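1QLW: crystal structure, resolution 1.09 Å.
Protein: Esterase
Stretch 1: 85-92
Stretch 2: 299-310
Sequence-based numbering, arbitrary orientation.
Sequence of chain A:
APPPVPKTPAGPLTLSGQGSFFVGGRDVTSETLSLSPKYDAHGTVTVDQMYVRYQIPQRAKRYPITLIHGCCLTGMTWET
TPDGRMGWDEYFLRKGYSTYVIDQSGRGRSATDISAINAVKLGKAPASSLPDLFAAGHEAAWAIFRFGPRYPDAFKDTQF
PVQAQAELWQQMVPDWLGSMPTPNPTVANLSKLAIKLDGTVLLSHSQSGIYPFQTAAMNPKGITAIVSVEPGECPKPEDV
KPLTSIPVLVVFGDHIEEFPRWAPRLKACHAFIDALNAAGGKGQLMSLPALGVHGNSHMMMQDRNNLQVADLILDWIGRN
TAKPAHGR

Stretch 1 85-92: RMGWDEYF
Stretch 2, residues 299-310: MMMQDRNNLQVA

Stretch 85-92 packs against stretch 299-310 in an esterase, burying 610 Å² in total. Gly-87 occupies the N-cap position before helix 88-92 and Asn-305 precedes helix 306-310; a type I turn runs from Asp-303 to Asn-306. The helix axes diverge by 53° in N-to-C direction and approach to 10.7 Å. CA atoms pair Gly-87 with Gln-302 (6.6 Å) and Trp-88 with Met-301 (6.4 Å). Backbone carbonyls of the second stretch receive the Arg-85 guanidinium (m, t, m; chi4 105°): the charged group's N-H donors lie in its plane, so oxygens at its edge accept hydrogen bonds, NH2 to Gln-302 O at 2.9 Å and NH1 to Asp-303 O at 3.0 Å. Asn-306 (p, chi2 -28°) ties both backbones with one amide, ND2 donating to Met-86 O (3.1 Å) and Met-301 O (2.9 Å). Trp-88 (m, chi2 5°) donates NE1 to Asn-306 O at 2.8 Å, a carbonyl that also accepts Ala-310 N at 2.9 Å. Apolar groups sandwich the indole, Met-301 CB lying 3.5 Å from Trp-88 CD2 over one face and Ala-310 CB 3.6 Å from Trp-88 NE1 over the opposite one. Leu-307 (m, t) sets CD2 3.7 Å from CG of Tyr-91 (t, chi2 64°), over the ring face. One water accepts from Trp-88 N and donates to Met-301 O, both 2.8 Å; another donates to Met-86 O and Asn-306 OD1, each 2.8 Å.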

# COMPACT_ATOMS: atom_id res chain seq x y z
N ARG A 85 -3.09 0.24 18.56
CA ARG A 85 -3.70 -0.99 19.02
C ARG A 85 -3.92 -1.97 17.87
O ARG A 85 -3.89 -1.64 16.69
CB ARG A 85 -5.04 -0.68 19.71
CG ARG A 85 -4.87 0.07 21.02
CD ARG A 85 -6.22 0.38 21.65
NE ARG A 85 -6.91 1.41 20.88
CZ ARG A 85 -7.94 1.19 20.07
NH1 ARG A 85 -8.58 0.03 20.01
NH2 ARG A 85 -8.36 2.21 19.33
N MET A 86 -4.20 -3.20 18.25
CA MET A 86 -4.52 -4.25 17.30
C MET A 86 -5.74 -3.86 16.47
O MET A 86 -6.77 -3.40 16.99
CB MET A 86 -4.84 -5.54 18.10
CG MET A 86 -4.96 -6.76 17.20
SD MET A 86 -5.34 -8.24 18.14
CE MET A 86 -3.85 -8.41 19.12
N GLY A 87 -5.61 -4.06 15.18
CA GLY A 87 -6.71 -3.80 14.25
C GLY A 87 -7.46 -5.10 13.96
O GLY A 87 -7.13 -6.20 14.41
N TRP A 88 -8.48 -4.95 13.10
CA TRP A 88 -9.30 -6.09 12.75
C TRP A 88 -8.54 -7.11 11.91
O TRP A 88 -8.83 -8.31 12.03
CB TRP A 88 -10.57 -5.68 12.03
CG TRP A 88 -11.63 -5.08 12.90
CD1 TRP A 88 -11.58 -4.77 14.23
CD2 TRP A 88 -12.94 -4.70 12.46
NE1 TRP A 88 -12.77 -4.22 14.64
CE2 TRP A 88 -13.63 -4.18 13.57
CE3 TRP A 88 -13.61 -4.76 11.23
CZ2 TRP A 88 -14.93 -3.70 13.49
CZ3 TRP A 88 -14.91 -4.27 11.17
CH2 TRP A 88 -15.55 -3.75 12.29
N ASP A 89 -7.62 -6.69 11.06
CA ASP A 89 -6.88 -7.69 10.28
C ASP A 89 -6.17 -8.70 11.19
O ASP A 89 -6.39 -9.91 11.13
CB ASP A 89 -5.94 -6.89 9.42
CG ASP A 89 -5.14 -7.77 8.54
OD1 ASP A 89 -5.47 -8.94 8.31
OD2 ASP A 89 -4.13 -7.20 8.07
N GLU A 90 -5.35 -8.19 12.13
CA GLU A 90 -4.64 -9.05 13.05
C GLU A 90 -5.60 -9.81 13.95
O GLU A 90 -5.40 -11.00 14.23
CB GLU A 90 -3.69 -8.21 13.91
CG GLU A 90 -2.93 -9.07 14.91
CD GLU A 90 -1.90 -8.36 15.75
OE1 GLU A 90 -1.62 -7.18 15.52
OE2 GLU A 90 -1.37 -9.02 16.69
N TYR A 91 -6.65 -9.16 14.42
CA TYR A 91 -7.61 -9.82 15.31
C TYR A 91 -8.28 -10.99 14.60
O TYR A 91 -8.41 -12.09 15.15
CB TYR A 91 -8.64 -8.84 15.83
CG TYR A 91 -9.49 -9.40 16.93
CD1 TYR A 91 -8.93 -9.76 18.14
CD2 TYR A 91 -10.86 -9.51 16.80
CE1 TYR A 91 -9.72 -10.20 19.19
CE2 TYR A 91 -11.67 -9.96 17.82
CZ TYR A 91 -11.09 -10.29 19.03
OH TYR A 91 -11.85 -10.71 20.10
N PHE A 92 -8.70 -10.77 13.35
CA PHE A 92 -9.35 -11.83 12.59
C PHE A 92 -8.40 -13.01 12.41
O PHE A 92 -8.82 -14.17 12.54
CB PHE A 92 -9.83 -11.31 11.24
CG PHE A 92 -11.00 -10.37 11.29
CD1 PHE A 92 -11.63 -9.95 12.44
CD2 PHE A 92 -11.51 -9.87 10.10
CE1 PHE A 92 -12.69 -9.08 12.42
CE2 PHE A 92 -12.59 -9.01 10.07
CZ PHE A 92 -13.19 -8.61 11.24
N MET A 299 -15.48 5.18 11.98
CA MET A 299 -14.25 4.41 11.95
C MET A 299 -14.24 3.36 13.05
O MET A 299 -13.26 3.19 13.79
CB MET A 299 -13.04 5.35 12.05
CG MET A 299 -12.94 6.36 10.94
SD MET A 299 -12.78 5.68 9.29
CE MET A 299 -11.25 4.76 9.42
N MET A 300 -15.33 2.58 13.13
CA MET A 300 -15.52 1.71 14.30
C MET A 300 -14.48 0.60 14.39
O MET A 300 -14.24 0.07 15.48
CB MET A 300 -16.94 1.17 14.34
CG MET A 300 -17.24 0.22 13.20
SD MET A 300 -18.95 -0.40 13.28
CE MET A 300 -19.83 1.11 12.87
N MET A 301 -13.87 0.21 13.27
CA MET A 301 -12.79 -0.76 13.27
C MET A 301 -11.52 -0.22 13.93
O MET A 301 -10.62 -0.99 14.26
CB MET A 301 -12.48 -1.28 11.87
CG MET A 301 -11.83 -0.31 10.90
SD MET A 301 -12.80 1.14 10.43
CE MET A 301 -14.10 0.32 9.46
N GLN A 302 -11.45 1.09 14.16
CA GLN A 302 -10.33 1.75 14.81
C GLN A 302 -10.68 2.27 16.21
O GLN A 302 -9.80 2.78 16.92
CB GLN A 302 -9.83 2.94 13.98
CG GLN A 302 -9.30 2.50 12.62
CD GLN A 302 -8.86 3.65 11.74
OE1 GLN A 302 -8.97 4.82 12.11
NE2 GLN A 302 -8.37 3.28 10.56
N ASP A 303 -11.94 2.18 16.59
CA ASP A 303 -12.43 2.72 17.85
C ASP A 303 -11.84 1.97 19.04
O ASP A 303 -11.29 0.87 18.92
CB ASP A 303 -13.96 2.69 17.85
CG ASP A 303 -14.66 3.82 17.11
OD1 ASP A 303 -14.00 4.79 16.70
OD2 ASP A 303 -15.90 3.68 16.97
N ARG A 304 -11.97 2.55 20.24
CA ARG A 304 -11.40 1.96 21.44
C ARG A 304 -12.01 0.61 21.78
O ARG A 304 -11.36 -0.22 22.41
CB ARG A 304 -11.49 2.95 22.60
CG ARG A 304 -10.58 4.15 22.43
CD ARG A 304 -10.65 5.09 23.63
NE ARG A 304 -11.96 5.65 23.85
CZ ARG A 304 -12.90 5.29 24.71
NH1 ARG A 304 -12.72 4.28 25.56
NH2 ARG A 304 -14.04 5.97 24.73
N ASN A 305 -13.27 0.39 21.42
CA ASN A 305 -13.96 -0.88 21.62
C ASN A 305 -14.01 -1.65 20.30
O ASN A 305 -14.89 -2.49 20.11
CB ASN A 305 -15.37 -0.66 22.18
CG ASN A 305 -16.26 -0.02 21.15
OD1 ASN A 305 -15.80 0.68 20.24
ND2 ASN A 305 -17.56 -0.23 21.24
N ASN A 306 -12.99 -1.49 19.44
CA ASN A 306 -13.03 -2.17 18.15
C ASN A 306 -13.08 -3.67 18.27
O ASN A 306 -13.64 -4.30 17.35
CB ASN A 306 -11.90 -1.71 17.24
CG ASN A 306 -10.51 -2.12 17.66
OD1 ASN A 306 -10.23 -2.32 18.84
ND2 ASN A 306 -9.62 -2.23 16.67
N LEU A 307 -12.51 -4.28 19.30
CA LEU A 307 -12.55 -5.75 19.39
C LEU A 307 -13.91 -6.23 19.88
O LEU A 307 -14.32 -7.34 19.52
CB LEU A 307 -11.41 -6.28 20.25
CG LEU A 307 -10.01 -5.81 19.82
CD1 LEU A 307 -8.95 -6.56 20.60
CD2 LEU A 307 -9.79 -5.98 18.33
N GLN A 308 -14.62 -5.43 20.67
CA GLN A 308 -15.99 -5.73 21.05
C GLN A 308 -16.86 -5.77 19.78
O GLN A 308 -17.70 -6.65 19.58
CB GLN A 308 -16.52 -4.67 22.01
CG GLN A 308 -17.95 -4.89 22.47
CD GLN A 308 -18.49 -3.82 23.38
OE1 GLN A 308 -19.29 -4.12 24.28
NE2 GLN A 308 -18.11 -2.58 23.17
N VAL A 309 -16.68 -4.77 18.91
CA VAL A 309 -17.43 -4.71 17.65
C VAL A 309 -17.04 -5.89 16.77
O VAL A 309 -17.90 -6.57 16.18
CB VAL A 309 -17.23 -3.37 16.95
CG1 VAL A 309 -17.98 -3.36 15.61
CG2 VAL A 309 -17.68 -2.21 17.83
N ALA A 310 -15.75 -6.18 16.68
CA ALA A 310 -15.30 -7.33 15.89
C ALA A 310 -15.94 -8.63 16.37
O ALA A 310 -16.34 -9.46 15.55
CB ALA A 310 -13.79 -7.46 15.91
O HOH W 1 -8.71 -1.96 22.33
O HOH W 2 -7.65 -3.10 19.58
O HOH W 3 -9.22 -2.43 12.28